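Local coordinates for polyporopepsin (Irpex lacteus, PDB 1WKR), which cleaves peptide bonds as a pepsin-like aspartic endopeptidase of broad specificity and clots milk, at residues G34-W39 with V110-G115; S53-K58 with E72-V77; L82-Q87 with P126-N131; P139-A144 with Y320-K325. All blocks are in the same frame, centred on the assembly; numbering follows the deposited sequence.

Contact 1 (G34-W39 with V110-G115); sequences GSSNTW and VDLTVG
Just past the catalytic Asp32, in the Asp-Thr-Gly-Ser motif of a pepsin-like aspartic protease, the chain runs through Gly34-Trp39 and is met by a short 3-10 turn, residues 110-113. No hydrogen bond crosses between the two; the contact is one of apolar branches laid against a polar loop. Ser36 sits in the middle. Its CB bond points at the turn, and with OG anti to the carbonyl carbon (chi1 -53°) the hydroxyl lies beside Leu112, 3.5 Å from both CB and CD1 of that leucine. The hydroxyl's own polar partner is the carbonyl of Pro109, so the leucine covers a group that is already bonded. Leu112 points toward Gly34-Trp39, its CD1 branch also 3.8 Å from Gly34 O, alongside the loop that follows Asp32. Thr113 brings a methyl instead: CG2 comes up to the backbone oxygen of Ser36 and touches Ser36 CB at 3.6 Å, while the Asn37 amide crosses it obliquely and sets OD1 3.8 Å from CG2. The amide nitrogen of Asn37 bonds to Thr116 OG1. Ser35 turns to the active site, where its OG bonds to Asp32 OD2, and Gly34 offers backbone bonds to the bound peptide inhibitor. What fixes the Thr113 methyl is its hydroxyl, held in the crowded position between backbone N and carbonyl carbon (chi1 67°): OG1 also bonds to Ile125 N, and it donates to Val110 O at 2.7 Å, in the plane of that carbonyl, which also takes the Thr113 N-H.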
loop_
_atom_site.group_PDB
_atom_site.type_symbol
_atom_site.label_atom_id
_atom_site.label_comp_id
_atom_site.label_asym_id
_atom_site.label_seq_id
_atom_site.Cartn_x
_atom_site.Cartn_y
_atom_site.Cartn_z
ATOM N N GLY A 34 -3.328 2.298 3.060
ATOM C CA GLY A 34 -4.749 2.437 2.767
ATOM C C GLY A 34 -5.664 2.218 3.955
ATOM O O GLY A 34 -6.883 2.199 3.766
ATOM N N SER A 35 -5.110 2.028 5.146
ATOM C CA SER A 35 -5.904 1.933 6.396
ATOM C C SER A 35 -4.990 2.388 7.505
ATOM O O SER A 35 -3.796 2.588 7.305
ATOM C CB SER A 35 -6.384 0.540 6.664
ATOM O OG SER A 35 -5.351 -0.337 7.076
ATOM N N SER A 36 -5.585 2.577 8.696
ATOM C CA SER A 36 -4.893 3.321 9.738
ATOM C C SER A 36 -4.975 2.696 11.085
ATOM O O SER A 36 -4.525 3.299 12.079
ATOM C CB SER A 36 -5.438 4.760 9.773
ATOM O OG SER A 36 -5.325 5.276 8.431
ATOM N N ASN A 37 -5.485 1.465 11.168
ATOM C CA ASN A 37 -5.538 0.723 12.433
ATOM C C ASN A 37 -4.442 -0.297 12.407
ATOM O O ASN A 37 -4.321 -1.110 11.468
ATOM C CB ASN A 37 -6.887 -0.021 12.547
ATOM C CG ASN A 37 -8.038 0.899 12.784
ATOM O OD1 ASN A 37 -8.428 1.702 11.914
ATOM N ND2 ASN A 37 -8.625 0.901 14.012
ATOM N N THR A 38 -3.564 -0.258 13.422
ATOM C CA THR A 38 -2.532 -1.294 13.611
ATOM C C THR A 38 -3.115 -2.402 14.449
ATOM O O THR A 38 -3.642 -2.091 15.539
ATOM C CB THR A 38 -1.267 -0.694 14.208
ATOM O OG1 THR A 38 -0.655 0.138 13.210
ATOM C CG2 THR A 38 -0.257 -1.770 14.600
ATOM N N TRP A 39 -3.103 -3.630 13.963
ATOM C CA TRP A 39 -3.719 -4.741 14.710
ATOM C C TRP A 39 -3.011 -5.999 14.420
ATOM O O TRP A 39 -2.312 -6.184 13.409
ATOM C CB TRP A 39 -5.215 -4.830 14.336
ATOM C CG TRP A 39 -5.509 -5.213 12.901
ATOM C CD1 TRP A 39 -5.702 -4.387 11.847
ATOM C CD2 TRP A 39 -5.699 -6.566 12.416
ATOM N NE1 TRP A 39 -5.987 -5.118 10.704
ATOM C CE2 TRP A 39 -6.035 -6.461 11.037
ATOM C CE3 TRP A 39 -5.665 -7.819 13.010
ATOM C CZ2 TRP A 39 -6.282 -7.558 10.238
ATOM C CZ3 TRP A 39 -5.916 -8.933 12.222
ATOM C CH2 TRP A 39 -6.260 -8.811 10.841
ATOM N N VAL A 110 -4.695 9.342 10.064
ATOM C CA VAL A 110 -5.469 8.992 11.282
ATOM C C VAL A 110 -6.943 9.163 11.089
ATOM O O VAL A 110 -7.716 8.453 11.809
ATOM C CB VAL A 110 -4.957 9.836 12.495
ATOM C CG1 VAL A 110 -5.174 11.312 12.319
ATOM C CG2 VAL A 110 -5.528 9.292 13.817
ATOM N N ASP A 111 -7.429 10.011 10.195
ATOM C CA ASP A 111 -8.878 10.189 10.047
ATOM C C ASP A 111 -9.603 8.934 9.716
ATOM O O ASP A 111 -10.842 8.799 10.016
ATOM C CB ASP A 111 -9.215 11.349 9.079
ATOM C CG ASP A 111 -8.860 11.108 7.639
ATOM O OD1 ASP A 111 -8.289 10.092 7.254
ATOM O OD2 ASP A 111 -9.104 11.985 6.775
ATOM N N LEU A 112 -8.983 7.904 9.136
ATOM C CA LEU A 112 -9.642 6.647 8.796
ATOM C C LEU A 112 -10.042 5.872 10.039
ATOM O O LEU A 112 -10.851 4.977 9.987
ATOM C CB LEU A 112 -8.782 5.779 7.881
ATOM C CG LEU A 112 -8.462 6.382 6.505
ATOM C CD1 LEU A 112 -7.536 5.443 5.731
ATOM C CD2 LEU A 112 -9.694 6.655 5.681
ATOM N N THR A 113 -9.353 6.149 11.173
ATOM C CA THR A 113 -9.677 5.425 12.449
ATOM C C THR A 113 -10.972 5.869 13.083
ATOM O O THR A 113 -11.462 5.158 13.955
ATOM C CB THR A 113 -8.513 5.575 13.484
ATOM O OG1 THR A 113 -8.418 6.925 13.891
ATOM C CG2 THR A 113 -7.170 5.115 12.900
ATOM N N VAL A 114 -11.474 7.043 12.720
ATOM C CA VAL A 114 -12.720 7.578 13.371
ATOM C C VAL A 114 -13.865 6.688 12.921
ATOM O O VAL A 114 -14.108 6.533 11.701
ATOM C CB VAL A 114 -12.921 9.050 12.962
ATOM C CG1 VAL A 114 -14.280 9.546 13.504
ATOM C CG2 VAL A 114 -11.765 9.890 13.493
ATOM N N GLY A 115 -14.570 6.114 13.844
ATOM C CA GLY A 115 -15.659 5.152 13.539
ATOM C C GLY A 115 -15.292 3.751 13.763
ATOM O O GLY A 115 -16.152 2.852 13.751
#

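Contact 2 (S53-K58 with E72-V77); sequences SATSDK and EYTDTV. With SO4 (sulfate ion), chain D.
With chi1 at 74°, Thr55 holds OG1 in the crowded position between its backbone N and carbonyl carbon, and this drops the hydroxyl onto the Glu72 carbonyl. OG1 donates to Glu72 O at 2.8 Å, from well above the carbonyl plane, while Thr55 N adds only a weak, long bond to the same oxygen. Water 3 bridges the same pair, accepting from Thr55 N and lying 2.9 Å from Glu72 O. The hydroxyl works a second time as acceptor from Asp57 N, an ST turn that carries the chain round the corner at Ser56. An alanine at Thr55 would lose the hydroxyl and the methyl, and would probably loosen both the grip on Glu72 O and the turn into Asp57. Thr74 has a similar torsion (chi1 63°), which places its OG1 3.4 Å from Ser53 CB, on the face these two residues share. Waters 1 and 2 both bond to that hydroxyl. Ser53 and Thr74 form an antiparallel hydrogen-bonded pair, Ser53 N to Thr74 O and Thr74 N to Ser53 O, each 2.9 Å and in the carbonyl plane. Past the corner, Glu72 N donates to Asp57 O at 3.0 Å and nearly straight (167°). Lys58 NZ bonds to Thr71 OG1 and to a sulfate, probably from the crystallisation liquor (O4, 2.6 Å). Strands 57-62 and 67-79 form the flap hairpin of pepsin-like proteases, and this contact lies at its base, away from the catalytic residues. Strand 67-79 also takes strand 53-55 as an antiparallel neighbour; Glu72 OE2 bonds to Ser88 on strand 82-96, and Asp57 OD1 to His120.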
loop_
_atom_site.group_PDB
_atom_site.type_symbol
_atom_site.label_atom_id
_atom_site.label_comp_id
_atom_site.label_asym_id
_atom_site.label_seq_id
_atom_site.Cartn_x
_atom_site.Cartn_y
_atom_site.Cartn_z
ATOM N N SER A 53 -2.261 -2.949 28.151
ATOM C CA SER A 53 -3.346 -2.388 28.963
ATOM C C SER A 53 -4.608 -2.384 28.198
ATOM O O SER A 53 -4.683 -2.098 26.987
ATOM C CB SER A 53 -3.015 -0.890 29.272
ATOM O OG SER A 53 -1.855 -0.863 30.171
ATOM N N ALA A 54 -5.667 -2.716 28.905
ATOM C CA ALA A 54 -6.986 -2.654 28.318
ATOM C C ALA A 54 -7.499 -1.334 28.144
ATOM O O ALA A 54 -6.926 -0.283 28.542
ATOM C CB ALA A 54 -7.951 -3.278 29.392
ATOM N N THR A 55 -8.401 -1.207 26.971
ATOM C CA THR A 55 -9.149 0.008 26.861
ATOM C C THR A 55 -10.665 -0.311 27.011
ATOM O O THR A 55 -11.006 -1.390 27.223
ATOM C CB THR A 55 -8.933 0.754 25.530
ATOM O OG1 THR A 55 -9.646 0.016 24.461
ATOM C CG2 THR A 55 -7.488 0.825 25.124
ATOM N N SER A 56 -11.465 0.801 26.907
ATOM C CA SER A 56 -12.910 0.574 27.028
ATOM C C SER A 56 -13.588 0.206 25.731
ATOM O O SER A 56 -14.788 -0.009 25.648
ATOM C CB SER A 56 -13.521 1.893 27.440
ATOM O OG SER A 56 -13.350 2.901 26.556
ATOM N N ASP A 57 -12.797 0.018 24.626
ATOM C CA ASP A 57 -13.377 -0.105 23.270
ATOM C C ASP A 57 -13.138 -1.431 22.633
ATOM O O ASP A 57 -12.076 -2.071 22.739
ATOM C CB ASP A 57 -12.734 0.951 22.378
ATOM C CG ASP A 57 -13.113 2.346 22.771
ATOM O OD1 ASP A 57 -14.362 2.653 22.863
ATOM O OD2 ASP A 57 -12.233 3.191 22.968
ATOM N N LYS A 58 -14.132 -1.827 21.842
ATOM C CA LYS A 58 -13.955 -2.834 20.751
ATOM C C LYS A 58 -13.573 -2.050 19.484
ATOM O O LYS A 58 -13.716 -0.850 19.412
ATOM C CB LYS A 58 -15.281 -3.594 20.513
ATOM C CG LYS A 58 -15.839 -4.324 21.783
ATOM C CD LYS A 58 -14.841 -5.203 22.297
ATOM C CE LYS A 58 -15.510 -6.200 23.464
ATOM N NZ LYS A 58 -14.490 -7.057 24.017
ATOM N N GLU A 72 -9.623 -3.303 21.446
ATOM C CA GLU A 72 -8.492 -2.348 21.395
ATOM C C GLU A 72 -7.699 -2.396 22.670
ATOM O O GLU A 72 -8.313 -2.340 23.799
ATOM C CB GLU A 72 -9.006 -0.970 21.093
ATOM C CG GLU A 72 -7.958 0.036 20.635
ATOM C CD GLU A 72 -7.483 -0.218 19.210
ATOM O OE1 GLU A 72 -8.025 -1.015 18.445
ATOM O OE2 GLU A 72 -6.480 0.525 18.780
ATOM N N TYR A 73 -6.408 -2.395 22.622
ATOM C CA TYR A 73 -5.454 -2.354 23.746
ATOM C C TYR A 73 -4.492 -1.238 23.523
ATOM O O TYR A 73 -4.352 -0.739 22.411
ATOM C CB TYR A 73 -4.689 -3.663 23.805
ATOM C CG TYR A 73 -5.468 -4.879 24.193
ATOM C CD1 TYR A 73 -6.233 -5.556 23.282
ATOM C CD2 TYR A 73 -5.491 -5.323 25.537
ATOM C CE1 TYR A 73 -6.973 -6.698 23.628
ATOM C CE2 TYR A 73 -6.247 -6.478 25.899
ATOM C CZ TYR A 73 -6.944 -7.105 24.917
ATOM O OH TYR A 73 -7.695 -8.214 25.327
ATOM N N THR A 74 -3.699 -0.865 24.552
ATOM C CA THR A 74 -2.460 -0.151 24.348
ATOM C C THR A 74 -1.308 -1.063 24.670
ATOM O O THR A 74 -1.417 -1.964 25.559
ATOM C CB THR A 74 -2.390 1.173 25.025
ATOM O OG1 THR A 74 -2.476 0.944 26.473
ATOM C CG2 THR A 74 -3.482 2.118 24.665
ATOM N N ASP A 75 -0.176 -0.882 24.040
ATOM C CA ASP A 75 0.988 -1.710 24.276
ATOM C C ASP A 75 2.235 -1.027 23.711
ATOM O O ASP A 75 2.116 0.004 22.977
ATOM C CB ASP A 75 0.799 -3.113 23.634
ATOM C CG ASP A 75 1.484 -4.204 24.448
ATOM O OD1 ASP A 75 2.552 -3.987 25.003
ATOM O OD2 ASP A 75 0.997 -5.369 24.395
ATOM N N THR A 76 3.394 -1.529 24.030
ATOM C CA THR A 76 4.661 -0.997 23.496
ATOM C C THR A 76 4.909 -1.677 22.180
ATOM O O THR A 76 4.958 -2.915 22.083
ATOM C CB THR A 76 5.786 -1.272 24.470
ATOM O OG1 THR A 76 5.528 -0.460 25.629
ATOM C CG2 THR A 76 7.142 -0.836 23.920
ATOM N N VAL A 77 5.119 -0.878 21.136
ATOM C CA VAL A 77 5.376 -1.385 19.757
ATOM C C VAL A 77 6.753 -1.004 19.342
ATOM O O VAL A 77 7.151 0.199 19.493
ATOM C CB VAL A 77 4.303 -0.749 18.836
ATOM C CG1 VAL A 77 4.648 -0.970 17.368
ATOM C CG2 VAL A 77 2.933 -1.362 19.187
HETATM S S SO4 D . -13.619 -9.754 21.517
HETATM O O1 SO4 D . -13.086 -10.913 22.577
HETATM O O2 SO4 D . -12.361 -9.077 21.066
HETATM O O3 SO4 D . -14.225 -10.435 20.431
HETATM O O4 SO4 D . -14.478 -8.826 22.139
HETATM O O HOH W 1 -0.069 0.207 27.566
HETATM O O HOH W 2 -4.825 1.729 27.873
HETATM O O HOH W 3 -9.092 -3.815 26.121
#

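Contact 3 (L82-Q87 with P126-N131); sequences LTIPKQ and PTVTDN
Ile84, on strand 82-96 just before the chain turns a corner at Pro85 and Lys86, is the first residue of its segment to touch the helix start at 126-131. It lays two branches along one side of the first helical turn. CG2, anti to the backbone N, rests on Asn131 CB at 3.7 Å; CD1, carried out by the extended CG1 arm (chi2 163°), ends against Val128 CB, also at 3.7 Å. Both neighbours are crossed at about a right angle. A type II beta turn from Ile84 to Gln87 then brings Gln87 back beside the helix. Its side chain leaves with CG anti to the backbone N (chi1 177°) and bends at chi2, so its amide ends up in front of the first helical turn. Asn131 ND2 donates to Gln87 OE1 at 2.8 Å; the acceptor lies in the plane of the asparagine amide, whereas the donor stands well above the glutamine carbonyl plane, the two amides being turned 53° apart. Gln87 NE2 donates to Pro126 O at 3.1 Å, in the plane of that carbonyl. Gripped at oxygen and nitrogen, the buried amide is held in one rotation. Val128 CG1 packs beside it, 3.5 Å from OE1. The helix start has its own lock: Asp130 N donates to Thr127 OG1, and Thr127 N to Asp130 OD2 at 3.3 Å. That is a capping box with Thr127 as N-cap, here the start of the short helix 128-134 that packs on strand 82-96 in the N-terminal half of this pepsin-like fold.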
loop_
_atom_site.group_PDB
_atom_site.type_symbol
_atom_site.label_atom_id
_atom_site.label_comp_id
_atom_site.label_asym_id
_atom_site.label_seq_id
_atom_site.Cartn_x
_atom_site.Cartn_y
_atom_site.Cartn_z
ATOM N N LEU A 82 13.127 1.812 16.801
ATOM C CA LEU A 82 12.170 2.818 17.327
ATOM C C LEU A 82 11.201 2.112 18.230
ATOM O O LEU A 82 10.701 1.001 17.929
ATOM C CB LEU A 82 11.452 3.507 16.174
ATOM C CG LEU A 82 12.389 4.131 15.105
ATOM C CD1 LEU A 82 11.479 4.782 14.063
ATOM C CD2 LEU A 82 13.314 5.207 15.698
ATOM N N THR A 83 10.849 2.765 19.321
ATOM C CA THR A 83 9.868 2.188 20.309
ATOM C C THR A 83 8.787 3.149 20.558
ATOM O O THR A 83 9.053 4.400 20.792
ATOM C CB THR A 83 10.600 1.854 21.593
ATOM O OG1 THR A 83 11.659 0.874 21.271
ATOM C CG2 THR A 83 9.727 1.215 22.591
ATOM N N ILE A 84 7.542 2.707 20.605
ATOM C CA ILE A 84 6.383 3.493 20.881
ATOM C C ILE A 84 5.699 2.954 22.106
ATOM O O ILE A 84 4.994 1.923 22.008
ATOM C CB ILE A 84 5.339 3.458 19.716
ATOM C CG1 ILE A 84 6.033 3.812 18.408
ATOM C CG2 ILE A 84 4.194 4.402 20.034
ATOM C CD1 ILE A 84 5.172 3.388 17.186
ATOM N N PRO A 85 5.850 3.553 23.261
ATOM C CA PRO A 85 5.110 3.096 24.454
ATOM C C PRO A 85 3.561 3.551 24.233
ATOM O O PRO A 85 3.364 4.630 23.677
ATOM C CB PRO A 85 5.780 3.883 25.628
ATOM C CG PRO A 85 6.685 4.943 25.050
ATOM C CD PRO A 85 6.802 4.683 23.578
ATOM N N LYS A 86 2.690 2.792 24.585
ATOM C CA LYS A 86 1.340 3.082 24.617
ATOM C C LYS A 86 0.689 3.337 23.246
ATOM O O LYS A 86 -0.213 4.145 23.129
ATOM C CB LYS A 86 1.035 4.179 25.627
ATOM C CG LYS A 86 1.442 3.875 27.106
ATOM C CD LYS A 86 0.620 4.774 28.157
ATOM C CE LYS A 86 -0.869 4.450 27.876
ATOM N NZ LYS A 86 -1.757 4.999 29.223
ATOM N N GLN A 87 1.206 2.658 22.256
ATOM C CA GLN A 87 0.498 2.599 20.958
ATOM C C GLN A 87 -0.843 1.882 21.106
ATOM O O GLN A 87 -0.879 0.799 21.693
ATOM C CB GLN A 87 1.375 1.847 19.952
ATOM C CG GLN A 87 0.666 1.671 18.578
ATOM C CD GLN A 87 0.381 2.967 17.881
ATOM O OE1 GLN A 87 1.309 3.807 17.758
ATOM N NE2 GLN A 87 -0.830 3.178 17.384
ATOM N N PRO A 126 -4.411 7.648 17.136
ATOM C CA PRO A 126 -3.112 8.091 16.610
ATOM C C PRO A 126 -2.316 6.907 16.058
ATOM O O PRO A 126 -2.172 5.858 16.695
ATOM C CB PRO A 126 -2.448 8.766 17.754
ATOM C CG PRO A 126 -3.598 9.354 18.577
ATOM C CD PRO A 126 -4.735 8.301 18.472
ATOM N N THR A 127 -1.734 7.096 14.863
ATOM C CA THR A 127 -1.042 5.994 14.208
ATOM C C THR A 127 0.353 5.860 14.699
ATOM O O THR A 127 0.874 6.736 15.443
ATOM C CB THR A 127 -1.020 6.256 12.692
ATOM O OG1 THR A 127 -0.187 7.412 12.444
ATOM C CG2 THR A 127 -2.410 6.521 12.105
ATOM N N VAL A 128 1.010 4.784 14.316
ATOM C CA VAL A 128 2.416 4.619 14.693
ATOM C C VAL A 128 3.229 5.795 14.276
ATOM O O VAL A 128 4.095 6.282 15.054
ATOM C CB VAL A 128 3.030 3.297 14.156
ATOM C CG1 VAL A 128 2.368 2.112 14.852
ATOM C CG2 VAL A 128 2.944 3.157 12.639
ATOM N N THR A 129 3.009 6.358 13.067
ATOM C CA THR A 129 3.800 7.487 12.600
ATOM C C THR A 129 3.514 8.733 13.460
ATOM O O THR A 129 4.431 9.438 13.875
ATOM C CB THR A 129 3.454 7.800 11.130
ATOM O OG1 THR A 129 3.379 6.536 10.423
ATOM C CG2 THR A 129 4.517 8.656 10.500
ATOM N N ASP A 130 2.222 8.998 13.733
ATOM C CA ASP A 130 1.843 10.112 14.583
ATOM C C ASP A 130 2.493 10.021 15.965
ATOM O O ASP A 130 2.976 11.030 16.467
ATOM C CB ASP A 130 0.305 10.116 14.789
ATOM C CG ASP A 130 -0.450 10.510 13.612
ATOM O OD1 ASP A 130 0.050 11.208 12.725
ATOM O OD2 ASP A 130 -1.678 10.125 13.575
ATOM N N ASN A 131 2.491 8.838 16.575
ATOM C CA ASN A 131 3.076 8.680 17.895
ATOM C C ASN A 131 4.569 8.810 17.900
ATOM O O ASN A 131 5.165 9.426 18.823
ATOM C CB ASN A 131 2.646 7.357 18.532
ATOM C CG ASN A 131 1.216 7.381 19.001
ATOM O OD1 ASN A 131 0.700 8.403 19.459
ATOM N ND2 ASN A 131 0.539 6.228 18.895
#

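Contact 4 (P139-A144 with Y320-K325); sequences PTNLLA and YDTTNK
Asp321 OD2 is gripped twice: Asn324 ND2 donates to its syn lone pair at 2.9 Å, and the same oxygen also forms a salt bridge with Arg326 NE. The other oxygen, OD1, accepts from Asn324 N at 3.0 Å, an Asx motif, and from water 4, which also bonds to Thr140 OG1. An alanine at Asp321 would strip these acceptors and would probably loosen the turn. Leu142 CD1 lies 3.9 Å from Asp321 CG. Here strands 142-146 and 316-321 run antiparallel in the interlobe sheet of pepsin-like proteases, where 316-321 pairs in turn with 326-331. Leu143 and Tyr320 form the hydrogen-bonded pair, Tyr320 N to Leu143 O at 2.8 Å, nearly along the C=O axis. At the turn, Asn141 O has one good bond, from Thr323 N at 3.0 Å on a lone pair in the carbonyl plane, and a weak, strongly bent one (121°) from Thr322 N. Thr323 returns the favour through its side chain: with OG1 anti to the carbonyl carbon, the hydroxyl accepts from Asn141 N at 3.0 Å. The Asn141 amide crosses Thr322 obliquely, its ND2 3.6 Å from the CG2 methyl and bonded to Asp130, and water 5 links Asn141 OD1 to Thr322 OG1.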
loop_
_atom_site.group_PDB
_atom_site.type_symbol
_atom_site.label_atom_id
_atom_site.label_comp_id
_atom_site.label_asym_id
_atom_site.label_seq_id
_atom_site.Cartn_x
_atom_site.Cartn_y
_atom_site.Cartn_z
ATOM N N PRO A 139 12.016 13.303 13.522
ATOM C CA PRO A 139 12.123 14.768 13.490
ATOM C C PRO A 139 10.994 15.458 12.694
ATOM O O PRO A 139 10.728 16.647 12.913
ATOM C CB PRO A 139 13.471 15.043 12.806
ATOM C CG PRO A 139 13.780 13.794 12.013
ATOM C CD PRO A 139 13.148 12.655 12.790
ATOM N N THR A 140 10.270 14.714 11.850
ATOM C CA THR A 140 9.068 15.288 11.136
ATOM C C THR A 140 8.121 14.121 10.938
ATOM O O THR A 140 8.501 12.950 11.070
ATOM C CB THR A 140 9.491 15.987 9.871
ATOM O OG1 THR A 140 8.378 16.740 9.376
ATOM C CG2 THR A 140 10.002 15.018 8.784
ATOM N N ASN A 141 6.849 14.456 10.742
ATOM C CA ASN A 141 5.807 13.429 10.741
ATOM C C ASN A 141 5.610 12.935 9.346
ATOM O O ASN A 141 4.859 13.472 8.518
ATOM C CB ASN A 141 4.521 14.010 11.351
ATOM C CG ASN A 141 3.511 12.944 11.669
ATOM O OD1 ASN A 141 3.636 11.800 11.224
ATOM N ND2 ASN A 141 2.472 13.318 12.446
ATOM N N LEU A 142 6.396 11.884 9.000
ATOM C CA LEU A 142 6.551 11.400 7.634
ATOM C C LEU A 142 6.948 9.956 7.661
ATOM O O LEU A 142 7.694 9.513 8.517
ATOM C CB LEU A 142 7.592 12.301 6.999
ATOM C CG LEU A 142 8.139 12.009 5.598
ATOM C CD1 LEU A 142 8.584 13.311 4.942
ATOM C CD2 LEU A 142 9.232 10.917 5.648
ATOM N N LEU A 143 6.514 9.235 6.603
ATOM C CA LEU A 143 6.928 7.867 6.321
ATOM C C LEU A 143 7.333 7.815 4.872
ATOM O O LEU A 143 6.603 8.286 4.025
ATOM C CB LEU A 143 5.721 6.897 6.573
ATOM C CG LEU A 143 5.961 5.479 6.018
ATOM C CD1 LEU A 143 7.073 4.730 6.708
ATOM C CD2 LEU A 143 4.655 4.686 6.161
ATOM N N ALA A 144 8.455 7.179 4.539
ATOM C CA ALA A 144 8.888 6.980 3.149
ATOM C C ALA A 144 9.062 5.518 2.911
ATOM O O ALA A 144 9.656 4.769 3.745
ATOM C CB ALA A 144 10.174 7.739 2.905
ATOM N N TYR A 320 5.011 9.756 2.304
ATOM C CA TYR A 320 3.694 9.976 2.896
ATOM C C TYR A 320 3.938 11.030 4.010
ATOM O O TYR A 320 4.390 10.702 5.097
ATOM C CB TYR A 320 3.123 8.689 3.458
ATOM C CG TYR A 320 3.030 7.616 2.385
ATOM C CD1 TYR A 320 4.107 6.816 2.102
ATOM C CD2 TYR A 320 1.885 7.483 1.614
ATOM C CE1 TYR A 320 4.105 5.906 1.050
ATOM C CE2 TYR A 320 1.850 6.521 0.546
ATOM C CZ TYR A 320 2.969 5.787 0.315
ATOM O OH TYR A 320 2.954 4.864 -0.747
ATOM N N ASP A 321 3.759 12.300 3.649
ATOM C CA ASP A 321 4.173 13.411 4.530
ATOM C C ASP A 321 2.961 13.974 5.265
ATOM O O ASP A 321 2.165 14.708 4.689
ATOM C CB ASP A 321 4.853 14.454 3.618
ATOM C CG ASP A 321 5.438 15.619 4.383
ATOM O OD1 ASP A 321 5.122 15.805 5.577
ATOM O OD2 ASP A 321 6.236 16.386 3.790
ATOM N N THR A 322 2.816 13.560 6.505
ATOM C CA THR A 322 1.698 14.073 7.336
ATOM C C THR A 322 1.869 15.523 7.730
ATOM O O THR A 322 0.947 16.305 7.623
ATOM C CB THR A 322 1.528 13.212 8.612
ATOM O OG1 THR A 322 1.130 11.875 8.175
ATOM C CG2 THR A 322 0.420 13.798 9.535
ATOM N N THR A 323 3.089 15.898 8.118
ATOM C CA THR A 323 3.331 17.295 8.520
ATOM C C THR A 323 2.869 18.258 7.447
ATOM O O THR A 323 2.226 19.300 7.749
ATOM C CB THR A 323 4.818 17.467 8.811
ATOM O OG1 THR A 323 5.126 16.829 10.055
ATOM C CG2 THR A 323 5.204 18.946 8.947
ATOM N N ASN A 324 3.183 18.001 6.171
ATOM C CA ASN A 324 2.870 18.903 5.071
ATOM C C ASN A 324 1.606 18.503 4.310
ATOM O O ASN A 324 1.248 19.201 3.390
ATOM C CB ASN A 324 4.093 19.016 4.123
ATOM C CG ASN A 324 5.260 19.686 4.801
ATOM O OD1 ASN A 324 5.047 20.795 5.359
ATOM N ND2 ASN A 324 6.387 19.079 4.839
ATOM N N LYS A 325 0.964 17.411 4.696
ATOM C CA LYS A 325 -0.208 16.913 3.985
ATOM C C LYS A 325 0.007 16.849 2.471
ATOM O O LYS A 325 -0.659 17.465 1.651
ATOM C CB LYS A 325 -1.500 17.722 4.287
ATOM C CG LYS A 325 -1.965 17.597 5.765
ATOM C CD LYS A 325 -2.408 16.222 6.112
ATOM C CE LYS A 325 -3.549 15.637 5.228
ATOM N NZ LYS A 325 -4.840 16.507 5.377
HETATM O O HOH W 4 7.619 16.256 6.803
HETATM O O HOH W 5 1.401 10.489 10.437
#

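How the contacts relate
Contacts 1, 2 and 3 all lie in the N-terminal part of the chain. Contact 2 falls between the two segments of contact 1, and the segments of contacts 1 and 3 alternate along the sequence. Contact 4 closes last, bringing in residues 320-325. Contacts 2 and 3, with centres about 13 Å apart, share the neighbouring strands 67-79 and 82-96, where Val77 O and Ile84 N probably bond. The start of helix 128-134 is the other link: Val128 CG1 packs near Thr38 OG1 of contact 1, and Asp130 OD1 probably bonds to Asn141 ND2 of contact 4. It thus connects the loop after Asp32 to the loop leading into strand 142-146, which pairs with 316-321, while contact 2 stays about 25 Å from contact 4, between centres.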